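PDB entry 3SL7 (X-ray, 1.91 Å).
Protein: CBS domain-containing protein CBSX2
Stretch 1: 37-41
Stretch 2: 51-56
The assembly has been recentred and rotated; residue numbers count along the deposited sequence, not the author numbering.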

# COMPACT_ATOMS: atom_id res chain seq x y z
N VAL A 37 -3.20 1.97 -4.08
CA VAL A 37 -3.32 2.51 -2.74
C VAL A 37 -4.54 1.92 -2.05
O VAL A 37 -5.41 1.33 -2.71
N THR A 38 -4.62 2.06 -0.74
CA THR A 38 -5.74 1.50 -0.00
C THR A 38 -6.68 2.58 0.52
O THR A 38 -7.72 2.27 1.09
N GLY A 39 -6.30 3.84 0.34
CA GLY A 39 -7.14 4.93 0.78
C GLY A 39 -6.99 6.12 -0.13
O GLY A 39 -5.98 6.26 -0.83
N LEU A 40 -8.00 6.99 -0.13
CA LEU A 40 -8.04 8.13 -1.03
C LEU A 40 -8.58 9.34 -0.31
O LEU A 40 -9.58 9.24 0.40
N PRO A 41 -7.93 10.50 -0.51
CA PRO A 41 -8.54 11.74 -0.03
C PRO A 41 -9.73 12.06 -0.91
O PRO A 41 -9.72 11.79 -2.11
N GLY A 51 -13.00 14.92 2.87
CA GLY A 51 -13.01 13.65 3.56
C GLY A 51 -11.93 12.71 3.08
O GLY A 51 -11.08 13.07 2.27
N VAL A 52 -11.95 11.51 3.62
CA VAL A 52 -11.05 10.45 3.21
C VAL A 52 -11.89 9.18 3.13
O VAL A 52 -12.90 9.05 3.81
N VAL A 53 -11.46 8.24 2.29
CA VAL A 53 -12.20 6.99 2.13
C VAL A 53 -11.21 5.87 1.87
O VAL A 53 -10.21 6.08 1.18
N SER A 54 -11.46 4.71 2.47
CA SER A 54 -10.56 3.58 2.36
C SER A 54 -11.20 2.38 1.72
O SER A 54 -12.43 2.33 1.59
N ASP A 55 -10.38 1.40 1.34
CA ASP A 55 -10.91 0.14 0.83
C ASP A 55 -11.89 -0.49 1.82
O ASP A 55 -12.91 -1.02 1.42
N TYR A 56 -11.59 -0.40 3.12
CA TYR A 56 -12.46 -0.96 4.15
C TYR A 56 -13.83 -0.26 4.22
O TYR A 56 -14.80 -0.83 4.71

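What is most unusual about this pair of strands is how little of their association depends on side chains: a glycine and a proline take up two of the three bridged positions on one strand, and a single apolar side-chain pair joins the two. The example illustrates a general principle, that neighbouring strands are held edge to edge by their backbones while their side chains leave the plane of the sheet and pack beside one another.

The strands run antiparallel, at 163° between their directions. At the hydrogen-bonded pair, Leu40 N donates to Val53 O at 2.7 Å and Val53 N returns the bond to Leu40 O at 2.8 Å. Both side chains leave on the same face of the sheet. Leu40 adopts m at chi1 and t at chi2, Val53 adopts p, and Leu40 CB lies 4.1 Å from Val53 CG1. The closest approach is at Leu40 CB, and Leu40 CD1 also comes within 4.4 Å of Val53 CG1, whereas the CD2 methyl extends well away from the valine.

The opposite face carries the side chains of Pro41, Val52 and Ser54. Pro41 faces Val52 in a non-hydrogen-bonded pair, as suits a residue without an amide hydrogen, and the backbones approach to 4.3 Å between Pro41 CA and Val52 CA. The proline ring is C-gamma endo and Val52 is in the m rotamer, yet the two side chains do not form a close apolar contact. Next along, Gly39 pairs with Ser54, with 4.0 Å between Gly39 CA and Ser54 CA. A CB on Gly39 would point to the face that Ser54 occupies; without one, the serine, also m, has no side chain beside it from its bridge partner. Ser54 OG lies 3.0 Å from Tyr56 OH, within the same stretch. Tyr56, with chi1 at 53° (p), turns its ring back so that the hydroxyl reaches the serine, but it makes no contact with the other strand.

Where the second strand gives way to a helix, the pairing ends in a more polar setting. Asp55 N donates to Thr38 O at 2.8 Å, extending the backbone ladder by one bond. The CA-to-CB bond of Asp55 points toward the first stretch, and its p rotamer brings OD2 to 3.2 Å from Thr38 CB. Asp55 OD1 accepts a weak bond from Tyr56 N at 2.7 Å. Thr38, also p, directs its CB sideways, and its OG1 is hydrogen-bonded elsewhere in the structure. Val37 stays clear of the contact altogether.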

# COMPACT_ATOMS: atom_id res chain seq x y z
CB VAL A 37 -3.39 4.06 -2.74
CG1 VAL A 37 -2.11 4.64 -3.30
CG2 VAL A 37 -4.59 4.56 -3.53
CB THR A 38 -5.27 0.66 1.18
OG1 THR A 38 -4.60 1.52 2.12
CG2 THR A 38 -4.32 -0.44 0.70
CB LEU A 40 -8.99 7.84 -2.19
CG LEU A 40 -8.69 6.65 -3.10
CD1 LEU A 40 -9.98 6.22 -3.80
CD2 LEU A 40 -7.62 7.02 -4.12
CB PRO A 41 -7.43 12.78 -0.23
CG PRO A 41 -6.53 12.21 -1.25
CD PRO A 41 -6.60 10.72 -1.10
CB VAL A 52 -9.90 10.25 4.22
CG1 VAL A 52 -9.03 11.53 4.31
CG2 VAL A 52 -10.44 9.88 5.59
CB VAL A 53 -13.27 7.08 1.01
CG1 VAL A 53 -12.61 7.21 -0.36
CG2 VAL A 53 -14.19 5.86 1.07
CB SER A 54 -10.08 3.18 3.75
OG SER A 54 -9.38 4.25 4.34
CB ASP A 55 -9.79 -0.84 0.45
CG ASP A 55 -8.70 -0.94 1.52
OD1 ASP A 55 -8.89 -0.44 2.65
OD2 ASP A 55 -7.64 -1.53 1.22
CB TYR A 56 -11.77 -0.98 5.53
CG TYR A 56 -11.19 0.33 6.02
CD1 TYR A 56 -9.81 0.51 6.10
CD2 TYR A 56 -12.01 1.38 6.40
CE1 TYR A 56 -9.27 1.72 6.55
CE2 TYR A 56 -11.47 2.59 6.84
CZ TYR A 56 -10.11 2.75 6.92
OH TYR A 56 -9.58 3.95 7.36